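Acetyl-CoA acetyltransferase (Mycobacterium smegmatis, PDB 4EGV) is a monomeric thiolase-like protein with an additional C-terminal domain, probably an acyltransferase, although its own reaction is not established. Local coordinates at residues P17-I22 / P424-A429; S91-S96 / L138-E143; L198-R203 / E458-R463; P317-A322 / V350-D355; L367-G372 / A389-E394. All coordinates share one frame; numbering follows the deposited sequence.

Contact 1. Residues P17-I22 / P424-A429; sequences PRTPVI and PADWVA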
# COMPACT_ATOMS: atom_id res chain seq x y z
N PRO A 17 -9.44 30.80 -3.18
CA PRO A 17 -10.70 30.17 -2.72
C PRO A 17 -10.99 28.73 -3.19
O PRO A 17 -11.71 28.02 -2.54
CB PRO A 17 -11.80 31.11 -3.23
CG PRO A 17 -11.13 32.14 -4.02
CD PRO A 17 -9.66 32.14 -3.74
N ARG A 18 -10.37 28.32 -4.30
CA ARG A 18 -10.60 26.98 -4.85
C ARG A 18 -9.72 25.89 -4.23
O ARG A 18 -9.92 24.70 -4.47
CB ARG A 18 -10.43 26.99 -6.37
CG ARG A 18 -11.71 27.28 -7.14
CD ARG A 18 -11.54 28.47 -8.07
NE ARG A 18 -11.95 28.16 -9.43
CZ ARG A 18 -11.11 27.99 -10.45
NH1 ARG A 18 -11.57 27.71 -11.66
NH2 ARG A 18 -9.80 28.11 -10.25
N THR A 19 -8.73 26.30 -3.44
CA THR A 19 -7.80 25.39 -2.81
C THR A 19 -8.57 24.36 -1.95
O THR A 19 -9.43 24.73 -1.16
CB THR A 19 -6.76 26.16 -2.00
OG1 THR A 19 -6.12 27.11 -2.84
CG2 THR A 19 -5.70 25.22 -1.41
N PRO A 20 -8.26 23.06 -2.13
CA PRO A 20 -8.89 21.97 -1.41
C PRO A 20 -8.28 21.71 -0.03
O PRO A 20 -7.06 21.69 0.15
CB PRO A 20 -8.65 20.79 -2.32
CG PRO A 20 -7.38 21.08 -2.98
CD PRO A 20 -7.32 22.55 -3.16
N VAL A 21 -9.16 21.54 0.94
CA VAL A 21 -8.77 21.15 2.27
C VAL A 21 -9.54 19.90 2.73
O VAL A 21 -10.74 19.75 2.44
CB VAL A 21 -8.90 22.33 3.28
CG1 VAL A 21 -7.74 23.26 3.14
CG2 VAL A 21 -10.22 23.07 3.12
N ILE A 22 -8.84 19.01 3.42
CA ILE A 22 -9.54 17.98 4.19
C ILE A 22 -10.11 18.55 5.49
O ILE A 22 -9.35 19.11 6.31
CB ILE A 22 -8.68 16.75 4.45
CG1 ILE A 22 -8.36 16.09 3.12
CG2 ILE A 22 -9.39 15.77 5.37
CD1 ILE A 22 -7.55 14.85 3.25
N PRO A 424 -0.95 26.72 4.96
CA PRO A 424 -1.74 26.86 3.74
C PRO A 424 -0.98 27.10 2.45
O PRO A 424 0.02 27.74 2.43
CB PRO A 424 -2.59 28.08 4.06
CG PRO A 424 -2.56 28.19 5.45
CD PRO A 424 -1.25 27.82 5.86
N ALA A 425 -1.49 26.61 1.35
CA ALA A 425 -0.91 26.97 0.08
C ALA A 425 -1.84 26.68 -1.02
O ALA A 425 -2.81 26.02 -0.84
CB ALA A 425 0.34 26.26 -0.15
N ASP A 426 -1.50 27.18 -2.19
CA ASP A 426 -2.24 26.92 -3.39
C ASP A 426 -1.92 25.55 -3.85
O ASP A 426 -0.84 25.11 -3.71
CB ASP A 426 -1.78 27.87 -4.47
CG ASP A 426 -2.52 29.16 -4.48
OD1 ASP A 426 -3.07 29.54 -3.46
OD2 ASP A 426 -2.55 29.81 -5.52
N TRP A 427 -2.86 24.89 -4.46
CA TRP A 427 -2.63 23.61 -5.06
C TRP A 427 -1.59 23.77 -6.13
O TRP A 427 -1.71 24.61 -6.97
CB TRP A 427 -3.93 23.12 -5.67
CG TRP A 427 -3.90 21.82 -6.32
CD1 TRP A 427 -3.76 21.59 -7.61
CD2 TRP A 427 -4.04 20.56 -5.70
NE1 TRP A 427 -3.78 20.27 -7.87
CE2 TRP A 427 -3.96 19.61 -6.69
CE3 TRP A 427 -4.21 20.14 -4.40
CZ2 TRP A 427 -4.04 18.29 -6.44
CZ3 TRP A 427 -4.30 18.83 -4.16
CH2 TRP A 427 -4.21 17.92 -5.15
N VAL A 428 -0.57 22.93 -6.07
CA VAL A 428 0.47 22.82 -7.07
C VAL A 428 0.23 21.53 -7.88
O VAL A 428 0.23 20.44 -7.32
CB VAL A 428 1.88 22.75 -6.38
CG1 VAL A 428 3.02 22.62 -7.43
CG2 VAL A 428 2.11 23.92 -5.43
N ALA A 429 0.03 21.66 -9.20
CA ALA A 429 -0.07 20.48 -10.08
C ALA A 429 1.24 19.66 -10.06
O ALA A 429 2.33 20.21 -10.16
CB ALA A 429 -0.48 20.88 -11.52
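Thr19 holds CG2 anti to its backbone N, with OG1 beside that nitrogen (chi1 -55°), while Trp427 sets its CG anti to the backbone N (chi1 -179°), which places the Thr19 methyl against the loop and the indole against the start of strand 20-29. This is the first strand of the thiolase fold, where its N-terminal half meets strand 294-303; residues 424-429 pass by as an extended loop between strand 414-421 and helix 432-440. The backbones come closest at Thr19 and Asp426, whose CA atoms are 5.8 Å apart, yet no hydrogen bond links the two segments. Thr19 CB is directed toward the loop, and Thr19 CG2 meets the carbonyl O of Ala425 at 3.1 Å. The hydroxyl serves its own side of the contact: Thr19 OG1 is hydrogen-bonded to Asp16 O and makes no bond to Asp426. Asp426 OD1 has a weak hydrogen bond with Asp16 N. Asp16, just ahead of the strand, therefore has a polar tie to each segment. Farther in, the pyrrolidine of Pro20 and the indole cross at about a right angle. The same indole stacks on His299 and touches Ala130 of helix 117-130, while Pro20 packs on Ile129 of that helix. The contact of proline with indole runs through Pro20 CG, which lies 3.6 Å from Trp427 CE3 and 4.0 Å from Trp427 CZ3.

Contact 2. Residues S91-S96 / L138-E143; sequences SNYPRS and LIFGSE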
# COMPACT_ATOMS: atom_id res chain seq x y z
N SER A 91 -26.73 -3.29 -7.07
CA SER A 91 -26.27 -2.50 -5.94
C SER A 91 -25.45 -1.27 -6.30
O SER A 91 -24.58 -1.30 -7.13
CB SER A 91 -25.49 -3.36 -4.97
OG SER A 91 -25.84 -3.05 -3.66
N ASN A 92 -25.75 -0.17 -5.65
CA ASN A 92 -24.94 0.99 -5.72
C ASN A 92 -24.43 1.28 -4.31
O ASN A 92 -25.11 1.78 -3.48
CB ASN A 92 -25.74 2.15 -6.28
CG ASN A 92 -24.89 3.23 -6.86
OD1 ASN A 92 -23.86 3.56 -6.36
ND2 ASN A 92 -25.34 3.79 -7.92
N TYR A 93 -23.20 0.93 -4.04
CA TYR A 93 -22.70 1.06 -2.71
C TYR A 93 -22.37 2.49 -2.28
O TYR A 93 -22.69 2.85 -1.19
CB TYR A 93 -21.59 0.04 -2.49
CG TYR A 93 -20.37 0.51 -1.77
CD1 TYR A 93 -20.36 0.63 -0.40
CD2 TYR A 93 -19.22 0.79 -2.44
CE1 TYR A 93 -19.28 1.05 0.24
CE2 TYR A 93 -18.13 1.22 -1.77
CZ TYR A 93 -18.17 1.33 -0.45
OH TYR A 93 -17.06 1.72 0.19
N PRO A 94 -21.79 3.30 -3.17
CA PRO A 94 -21.62 4.71 -2.86
C PRO A 94 -22.89 5.53 -2.66
O PRO A 94 -22.92 6.28 -1.71
CB PRO A 94 -20.83 5.21 -4.06
CG PRO A 94 -20.16 4.07 -4.52
CD PRO A 94 -21.12 2.99 -4.43
N ARG A 95 -23.91 5.39 -3.51
CA ARG A 95 -25.25 6.01 -3.25
C ARG A 95 -26.03 5.51 -2.02
O ARG A 95 -26.76 6.29 -1.44
CB ARG A 95 -26.17 5.97 -4.48
CG ARG A 95 -25.91 7.11 -5.37
CD ARG A 95 -26.81 7.20 -6.55
NE ARG A 95 -26.11 8.06 -7.48
CZ ARG A 95 -26.00 9.39 -7.35
NH1 ARG A 95 -26.57 10.05 -6.32
NH2 ARG A 95 -25.27 10.05 -8.26
N SER A 96 -25.89 4.25 -1.64
CA SER A 96 -26.55 3.78 -0.44
C SER A 96 -25.97 4.50 0.78
O SER A 96 -26.69 4.73 1.74
CB SER A 96 -26.38 2.26 -0.23
OG SER A 96 -26.58 1.46 -1.36
N LEU A 138 -17.01 13.53 -0.70
CA LEU A 138 -16.86 12.52 0.36
C LEU A 138 -16.27 11.23 -0.19
O LEU A 138 -16.76 10.66 -1.13
CB LEU A 138 -18.21 12.23 1.06
CG LEU A 138 -18.14 11.29 2.28
CD1 LEU A 138 -17.25 11.90 3.38
CD2 LEU A 138 -19.50 10.96 2.84
N ILE A 139 -15.19 10.79 0.43
CA ILE A 139 -14.53 9.55 0.11
C ILE A 139 -14.72 8.54 1.25
O ILE A 139 -14.74 8.92 2.41
CB ILE A 139 -13.06 9.87 -0.15
CG1 ILE A 139 -12.92 10.61 -1.47
CG2 ILE A 139 -12.17 8.63 -0.19
CD1 ILE A 139 -11.59 11.36 -1.58
N PHE A 140 -14.91 7.27 0.95
CA PHE A 140 -15.11 6.30 2.01
C PHE A 140 -14.78 4.90 1.53
O PHE A 140 -14.64 4.66 0.33
CB PHE A 140 -16.54 6.37 2.60
CG PHE A 140 -17.62 6.41 1.56
CD1 PHE A 140 -17.95 5.27 0.83
CD2 PHE A 140 -18.26 7.60 1.27
CE1 PHE A 140 -18.92 5.31 -0.16
CE2 PHE A 140 -19.26 7.65 0.24
CZ PHE A 140 -19.58 6.49 -0.46
N GLY A 141 -14.60 3.98 2.47
CA GLY A 141 -14.35 2.60 2.13
C GLY A 141 -14.59 1.77 3.36
O GLY A 141 -14.72 2.32 4.41
N SER A 142 -14.65 0.44 3.24
CA SER A 142 -14.95 -0.45 4.37
C SER A 142 -14.68 -1.90 4.05
O SER A 142 -14.50 -2.27 2.90
CB SER A 142 -16.41 -0.31 4.86
OG SER A 142 -17.35 -0.49 3.82
N GLU A 143 -14.62 -2.73 5.08
CA GLU A 143 -14.53 -4.17 4.89
C GLU A 143 -15.20 -4.92 6.00
O GLU A 143 -15.34 -4.43 7.10
CB GLU A 143 -13.11 -4.64 4.71
CG GLU A 143 -12.04 -3.82 5.37
CD GLU A 143 -10.62 -4.24 4.90
OE1 GLU A 143 -9.89 -3.41 4.24
OE2 GLU A 143 -10.28 -5.43 5.20
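Helix 93-101 starts against strand 136-143 in the N-terminal part of the thiolase fold, and this contact is where its first turn lies on the sheet. Phe140 carries it from the strand, its CG in the crowded position between backbone N and carbonyl carbon (chi1 47°), so that the ring reaches the helix start. The side chains of Tyr93 and Phe140 reach toward each other tip to tip, and their rings meet as an offset edge-to-face pair, the edge of Phe140 toward the face of Tyr93, with centroids 5.8 Å apart and planes at 87°. Tyr93 OH in turn lies at the rim of the phenyl ring, 3.7 Å from Phe140 CD1, and comes to 3.4 Å from Gly141 CA. Phe140 CZ has Pro94 CA at the ring edge, 3.6 Å away, with Pro94 CB at 4.0 Å; Val97 and Val71 also pack on this ring. Asn92 occupies the N-cap and its OD1 takes a weak bond from Arg95 N, while Asn92 O receives both the N and the OG of Ser96. Since no hydrogen bond crosses between the segments, the join is mainly aromatic and apolar, though Pro94 O also lies near Phe140 CZ; the phenol oxygen has a weak partner in Thr74 O.

Contact 3. Residues L198-R203 / E458-R463; sequences LENARR and ETYTVR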
# COMPACT_ATOMS: atom_id res chain seq x y z
N LEU A 198 9.71 -10.85 -4.54
CA LEU A 198 10.29 -9.52 -4.49
C LEU A 198 11.20 -9.36 -3.33
O LEU A 198 12.21 -8.77 -3.41
CB LEU A 198 9.19 -8.46 -4.36
CG LEU A 198 8.57 -7.77 -5.57
CD1 LEU A 198 8.24 -8.69 -6.64
CD2 LEU A 198 7.41 -6.98 -5.20
N GLU A 199 10.77 -9.89 -2.22
CA GLU A 199 11.52 -9.94 -1.02
C GLU A 199 12.77 -10.79 -1.10
O GLU A 199 13.72 -10.43 -0.53
CB GLU A 199 10.61 -10.40 0.08
CG GLU A 199 11.00 -9.97 1.42
CD GLU A 199 10.38 -8.69 1.87
OE1 GLU A 199 11.13 -7.80 2.23
OE2 GLU A 199 9.18 -8.58 1.94
N ASN A 200 12.77 -11.89 -1.84
CA ASN A 200 13.94 -12.70 -2.01
C ASN A 200 14.86 -12.12 -3.07
O ASN A 200 16.03 -12.31 -3.04
CB ASN A 200 13.57 -14.13 -2.32
CG ASN A 200 13.22 -14.90 -1.13
OD1 ASN A 200 13.73 -14.67 -0.09
ND2 ASN A 200 12.34 -15.81 -1.27
N ALA A 201 14.30 -11.37 -3.97
CA ALA A 201 15.09 -10.59 -4.94
C ALA A 201 15.89 -9.42 -4.30
O ALA A 201 16.98 -9.09 -4.76
CB ALA A 201 14.23 -10.12 -6.08
N ARG A 202 15.34 -8.82 -3.24
CA ARG A 202 16.00 -7.75 -2.52
C ARG A 202 17.09 -8.33 -1.63
O ARG A 202 18.13 -7.72 -1.40
CB ARG A 202 14.99 -6.97 -1.68
CG ARG A 202 15.54 -5.80 -0.93
CD ARG A 202 14.53 -5.12 -0.07
NE ARG A 202 15.17 -4.13 0.76
CZ ARG A 202 15.65 -4.36 1.99
NH1 ARG A 202 15.51 -5.55 2.53
NH2 ARG A 202 16.26 -3.38 2.68
N ARG A 203 16.83 -9.53 -1.13
CA ARG A 203 17.84 -10.23 -0.36
C ARG A 203 19.08 -10.56 -1.19
O ARG A 203 20.20 -10.48 -0.69
CB ARG A 203 17.27 -11.49 0.28
CG ARG A 203 18.26 -12.14 1.20
CD ARG A 203 17.77 -13.36 1.88
NE ARG A 203 17.54 -14.47 0.96
CZ ARG A 203 18.47 -15.30 0.52
NH1 ARG A 203 19.70 -15.15 0.89
NH2 ARG A 203 18.16 -16.29 -0.29
N GLU A 458 17.13 -16.42 -10.23
CA GLU A 458 17.25 -15.01 -9.87
C GLU A 458 16.53 -14.74 -8.56
O GLU A 458 17.03 -14.02 -7.70
CB GLU A 458 16.77 -14.08 -11.00
CG GLU A 458 17.25 -12.65 -10.81
CD GLU A 458 16.70 -11.68 -11.83
OE1 GLU A 458 16.05 -12.13 -12.79
OE2 GLU A 458 16.91 -10.47 -11.67
N THR A 459 15.35 -15.34 -8.43
CA THR A 459 14.56 -15.30 -7.21
C THR A 459 13.60 -16.50 -7.14
O THR A 459 13.43 -17.25 -8.10
CB THR A 459 13.84 -13.94 -7.06
OG1 THR A 459 13.21 -13.86 -5.78
CG2 THR A 459 12.84 -13.73 -8.16
N TYR A 460 13.00 -16.68 -5.98
CA TYR A 460 12.29 -17.90 -5.64
C TYR A 460 11.32 -17.62 -4.50
O TYR A 460 11.43 -16.64 -3.75
CB TYR A 460 13.29 -18.99 -5.21
CG TYR A 460 14.00 -18.68 -3.89
CD1 TYR A 460 13.55 -19.22 -2.69
CD2 TYR A 460 15.11 -17.83 -3.86
CE1 TYR A 460 14.18 -18.93 -1.48
CE2 TYR A 460 15.76 -17.53 -2.66
CZ TYR A 460 15.28 -18.10 -1.46
OH TYR A 460 15.91 -17.80 -0.27
N THR A 461 10.35 -18.51 -4.36
CA THR A 461 9.63 -18.64 -3.12
C THR A 461 9.20 -20.10 -2.92
O THR A 461 9.33 -20.91 -3.84
CB THR A 461 8.44 -17.64 -3.06
OG1 THR A 461 7.81 -17.70 -1.77
CG2 THR A 461 7.46 -17.89 -4.17
N VAL A 462 8.74 -20.44 -1.72
CA VAL A 462 8.24 -21.77 -1.47
C VAL A 462 6.87 -21.70 -0.81
O VAL A 462 6.64 -20.86 0.07
CB VAL A 462 9.20 -22.58 -0.58
CG1 VAL A 462 8.72 -24.04 -0.46
CG2 VAL A 462 10.60 -22.54 -1.10
N ARG A 463 5.95 -22.56 -1.23
CA ARG A 463 4.66 -22.65 -0.56
C ARG A 463 4.67 -23.76 0.47
O ARG A 463 4.73 -24.92 0.12
CB ARG A 463 3.53 -22.89 -1.54
CG ARG A 463 3.48 -21.93 -2.70
CD ARG A 463 2.09 -21.81 -3.26
NE ARG A 463 1.19 -21.39 -2.19
CZ ARG A 463 0.12 -20.62 -2.33
NH1 ARG A 463 -0.26 -20.15 -3.53
NH2 ARG A 463 -0.57 -20.33 -1.26
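Two hydrogen bonds cross between helix 191-206 and strand 453-463, and both end on Tyr460. Asn200 ND2 gives a nearly straight bond of 2.8 Å to the carbonyl O of Tyr460, leaving the amide close to its own plane but arriving above the carbonyl plane. Arg203 NH2 gives the second, 2.7 Å to Tyr460 OH and clearly bent (133°); the arginine chain runs out extended and turns at chi3 to meet the phenol edge-on, guanidinium and ring planes 74° apart. The charge of Arg203 has another partner, since its NH1 makes a salt bridge to Asp500.

Stacking adds to this. Tyr460 has its CG in the crowded position between backbone N and carbonyl carbon, which lays the ring under the Asn200 amide with the two planes only 11° apart. ND2 sits over one face, toward the rim, 3.6 Å from Tyr460 CE1.

Close packing completes the junction around Thr459. Its OG1 lies 3.5 Å from Asn200 CB, and its CB is 4.0 Å from Ala201 CB, while the hydroxyl is hydrogen-bonded to Leu197 O one turn back in the helix.

Glu458 and Thr459 both face Ile474, a classic beta bulge. The strand belongs to a five-stranded antiparallel sheet, consistent with an OB-type fold, in the additional C-terminal domain of type 1 thiolase-like proteins, joined here to a helix from earlier in the chain.

Contact 4. Residues P317-A322 / V350-D355; sequences PASVTA and VFNICD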
# COMPACT_ATOMS: atom_id res chain seq x y z
N PRO A 317 11.59 1.44 -8.33
CA PRO A 317 12.00 2.84 -8.48
C PRO A 317 10.83 3.82 -8.64
O PRO A 317 10.96 4.94 -8.26
CB PRO A 317 12.87 2.83 -9.74
CG PRO A 317 13.21 1.42 -9.97
CD PRO A 317 12.11 0.60 -9.41
N ALA A 318 9.72 3.37 -9.21
CA ALA A 318 8.49 4.18 -9.31
C ALA A 318 7.92 4.61 -7.95
O ALA A 318 7.35 5.67 -7.83
CB ALA A 318 7.43 3.47 -10.13
N SER A 319 8.09 3.81 -6.93
CA SER A 319 7.57 4.19 -5.63
C SER A 319 8.39 5.30 -5.04
O SER A 319 7.89 6.19 -4.40
CB SER A 319 7.50 2.98 -4.71
OG SER A 319 6.87 1.91 -5.39
N VAL A 320 9.68 5.24 -5.24
CA VAL A 320 10.60 6.19 -4.70
C VAL A 320 10.44 7.52 -5.42
O VAL A 320 10.42 8.57 -4.80
CB VAL A 320 12.05 5.68 -4.88
CG1 VAL A 320 13.08 6.67 -4.34
CG2 VAL A 320 12.20 4.29 -4.26
N THR A 321 10.30 7.45 -6.74
CA THR A 321 10.05 8.60 -7.56
C THR A 321 8.79 9.34 -7.12
O THR A 321 8.79 10.57 -7.07
CB THR A 321 9.94 8.20 -9.04
OG1 THR A 321 11.12 7.48 -9.40
CG2 THR A 321 9.85 9.44 -9.96
N ALA A 322 7.74 8.59 -6.79
CA ALA A 322 6.49 9.17 -6.30
C ALA A 322 6.73 9.90 -5.02
O ALA A 322 6.26 11.01 -4.87
CB ALA A 322 5.40 8.11 -6.12
N VAL A 350 7.89 -1.27 2.31
CA VAL A 350 8.42 -0.36 3.32
C VAL A 350 9.91 -0.26 3.15
O VAL A 350 10.42 0.82 2.98
CB VAL A 350 8.08 -0.77 4.76
CG1 VAL A 350 8.68 0.22 5.73
CG2 VAL A 350 6.60 -0.85 4.97
N PHE A 351 10.59 -1.40 3.17
CA PHE A 351 12.02 -1.48 2.87
C PHE A 351 12.39 -0.64 1.66
O PHE A 351 13.34 0.11 1.68
CB PHE A 351 12.43 -2.92 2.58
CG PHE A 351 12.73 -3.73 3.79
CD1 PHE A 351 13.37 -3.16 4.89
CD2 PHE A 351 12.42 -5.08 3.83
CE1 PHE A 351 13.66 -3.91 6.01
CE2 PHE A 351 12.71 -5.83 4.94
CZ PHE A 351 13.34 -5.24 6.03
N ASN A 352 11.59 -0.78 0.61
CA ASN A 352 11.86 -0.23 -0.67
C ASN A 352 11.88 1.27 -0.68
O ASN A 352 12.67 1.86 -1.38
CB ASN A 352 10.85 -0.77 -1.65
CG ASN A 352 10.97 -0.14 -3.02
OD1 ASN A 352 11.95 -0.35 -3.75
ND2 ASN A 352 9.96 0.67 -3.37
N ILE A 353 11.00 1.90 0.10
CA ILE A 353 11.02 3.36 0.22
C ILE A 353 12.30 3.78 0.91
O ILE A 353 13.02 4.65 0.43
CB ILE A 353 9.81 3.91 0.96
CG1 ILE A 353 8.56 3.74 0.12
CG2 ILE A 353 10.02 5.37 1.31
CD1 ILE A 353 8.72 4.15 -1.32
N CYS A 354 12.60 3.09 2.00
CA CYS A 354 13.83 3.27 2.75
C CYS A 354 15.15 3.14 1.96
O CYS A 354 16.08 3.89 2.19
CB CYS A 354 13.80 2.30 3.93
SG CYS A 354 12.48 2.70 5.11
N ASP A 355 15.21 2.19 1.04
CA ASP A 355 16.38 1.95 0.21
C ASP A 355 16.68 3.03 -0.79
O ASP A 355 17.83 3.35 -0.99
CB ASP A 355 16.21 0.66 -0.57
CG ASP A 355 16.37 -0.57 0.27
OD1 ASP A 355 16.81 -0.48 1.43
OD2 ASP A 355 16.06 -1.63 -0.26
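The Asn352 carboxamide is the flat group that faces across, presenting its nitrogen end, with ND2 3.6 Å from Ser319 CB; the other flat group, the Phe351 ring, is turned to another part of the protein, where it forms a cation-pi pair with Arg202 and packs on helix 210-230. This is helix-helix packing within the thiolase fold, between the first turns of helix 317-330 and the middle of helix 348-357. Their local axes approach to 8.9 Å and cross at -63°. Asn352 holds CG anti to its backbone N (chi1 174°), which carries the amide over to the neighbouring helix. Its OD1 accepts from Ser316 N, just before that helix, so the amide is tied to the helix start as well as packed on it; Ser319 OG and Ser316 OG are hydrogen-bonded to each other. Ile353 comes across beside it. CG1 lies near the backbone N (chi1 -70°), and the terminal methyl CD1 rests against Ser319, 3.8 Å from both its O and its CB. Tyr415 of strand 414-421 touches both Ser319 and Ile353, setting the pair against the sheet. No hydrogen bond joins the two segments. Val320 makes the remaining touch, its CG2 methyl lying 3.8 Å from the backbone O of Asn352.

Contact 5. Residues L367-G372 / A389-E394; sequences LTLTGG and AEAVNE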
# COMPACT_ATOMS: atom_id res chain seq x y z
N LEU A 367 7.69 4.74 11.13
CA LEU A 367 7.22 4.57 9.73
C LEU A 367 5.71 4.30 9.58
O LEU A 367 5.22 4.14 8.49
CB LEU A 367 8.03 3.48 9.02
CG LEU A 367 9.54 3.64 9.15
CD1 LEU A 367 10.20 2.38 8.68
CD2 LEU A 367 10.01 4.84 8.34
N THR A 368 4.99 4.30 10.69
CA THR A 368 3.55 4.08 10.68
C THR A 368 2.79 4.96 11.67
O THR A 368 3.28 5.33 12.72
CB THR A 368 3.19 2.58 10.88
OG1 THR A 368 1.80 2.39 10.65
CG2 THR A 368 3.55 2.10 12.30
N LEU A 369 1.59 5.31 11.31
CA LEU A 369 0.76 6.07 12.18
C LEU A 369 -0.36 5.20 12.72
O LEU A 369 -0.97 5.51 13.70
CB LEU A 369 0.16 7.21 11.38
CG LEU A 369 1.07 8.37 11.11
CD1 LEU A 369 0.38 9.33 10.14
CD2 LEU A 369 1.38 9.05 12.42
N THR A 370 -0.60 4.10 12.04
CA THR A 370 -1.74 3.28 12.26
C THR A 370 -1.34 2.00 13.02
O THR A 370 -2.03 1.54 13.92
CB THR A 370 -2.35 2.94 10.90
OG1 THR A 370 -3.06 4.08 10.41
CG2 THR A 370 -3.29 1.85 11.02
N GLY A 371 -0.22 1.47 12.64
CA GLY A 371 0.19 0.22 13.17
C GLY A 371 0.46 -0.73 12.06
O GLY A 371 1.08 -1.71 12.27
N GLY A 372 -0.02 -0.44 10.86
CA GLY A 372 0.25 -1.25 9.70
C GLY A 372 -0.59 -2.47 9.54
O GLY A 372 -1.38 -2.76 10.37
N ALA A 389 -6.54 9.46 7.69
CA ALA A 389 -7.25 9.97 8.83
C ALA A 389 -6.30 10.24 10.00
O ALA A 389 -6.35 11.30 10.58
CB ALA A 389 -8.41 9.07 9.22
N GLU A 390 -5.40 9.32 10.31
CA GLU A 390 -4.43 9.51 11.38
C GLU A 390 -3.46 10.66 11.12
O GLU A 390 -3.15 11.42 12.05
CB GLU A 390 -3.64 8.23 11.70
CG GLU A 390 -4.35 7.15 12.46
CD GLU A 390 -5.18 7.60 13.67
OE1 GLU A 390 -4.98 8.72 14.21
OE2 GLU A 390 -6.06 6.79 14.08
N ALA A 391 -2.98 10.76 9.88
CA ALA A 391 -2.19 11.90 9.39
C ALA A 391 -2.86 13.21 9.61
O ALA A 391 -2.24 14.11 10.13
CB ALA A 391 -1.86 11.76 7.93
N VAL A 392 -4.11 13.32 9.21
CA VAL A 392 -4.90 14.55 9.37
C VAL A 392 -5.12 14.96 10.83
O VAL A 392 -5.01 16.11 11.12
CB VAL A 392 -6.28 14.45 8.62
CG1 VAL A 392 -7.28 15.38 9.21
CG2 VAL A 392 -6.13 14.72 7.14
N ASN A 393 -5.40 14.03 11.72
CA ASN A 393 -5.48 14.27 13.16
C ASN A 393 -4.18 14.71 13.81
O ASN A 393 -4.19 15.59 14.66
CB ASN A 393 -5.95 13.00 13.95
CG ASN A 393 -7.43 12.68 13.76
OD1 ASN A 393 -8.28 13.57 13.68
ND2 ASN A 393 -7.74 11.40 13.66
N GLU A 394 -3.10 14.02 13.46
CA GLU A 394 -1.79 14.26 14.01
C GLU A 394 -1.30 15.63 13.57
O GLU A 394 -0.57 16.29 14.31
CB GLU A 394 -0.84 13.14 13.60
CG GLU A 394 0.31 12.89 14.59
CD GLU A 394 -0.06 12.00 15.83
OE1 GLU A 394 -0.73 12.50 16.78
OE2 GLU A 394 0.37 10.82 15.86
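Residues 367-372 form an irregular loop that runs past helix 383-397, nearest at Leu369 and Glu390 with their CA atoms 6.3 Å apart, and turns at Gly371, whose backbone angles (phi 126°, psi -17°) suit glycine. The turn is organised by Thr368, whose OG1 accepts from Gly371 N at 3.0 Å and from Thr370 N at 3.3 Å, giving an ST turn and an ST motif together. Asp341 takes part from outside, its OD1 accepting a hydrogen bond from Leu369 N.

Held this way, Leu369 is directed toward the helix. Its CG lies beside its own backbone N (chi1 -77°), and the two methyls touch different residues of the helix. Leu369 CD1 lies against the backbone of Ala391, 3.7 Å from its N, and meets Ala391 CB at 4.0 Å. CD2 reaches the next turn, 4.0 Å from Glu394 OE2. Nearer the loop backbone, Leu369 CB and Glu390 CB touch at 3.9 Å. Thr370 crosses the same Glu390 chain at about a right angle, its OG1 facing CG, so the glutamate packs through its CB and CG methylenes. No hydrogen bond joins loop to helix. The helix also packs, through Val392 and Ala389, on Val25 of strand 20-29. The loop then enters helix 373-376, with Gly372 as its N-cap, so this is a loop laid over a helix that probably belongs to the central layer of the five-layered thiolase fold.

Overall arrangement
Four of the contacts form a chain across the molecule, in the order 1, 5, 4, 3. Ile22 CG2 of contact 1 packs on Val392 CG2 of contact 5 at 3.9 Å; Leu367 CD1 of contact 5 reaches Val350 CG1 of contact 4 at 4.0 Å; and Asp355 OD2 of contact 4 forms a 2.8 Å salt bridge with Arg202 NE of contact 3. The last link joins helix 348-357 to helix 191-206, against which the additional C-terminal domain packs. The ends are far apart, with the centres of contacts 1 and 3 about 43 Å from each other. Contact 2 touches none of the others, but reaches the same sheet as contact 1, their nearest atoms being about 7 Å apart.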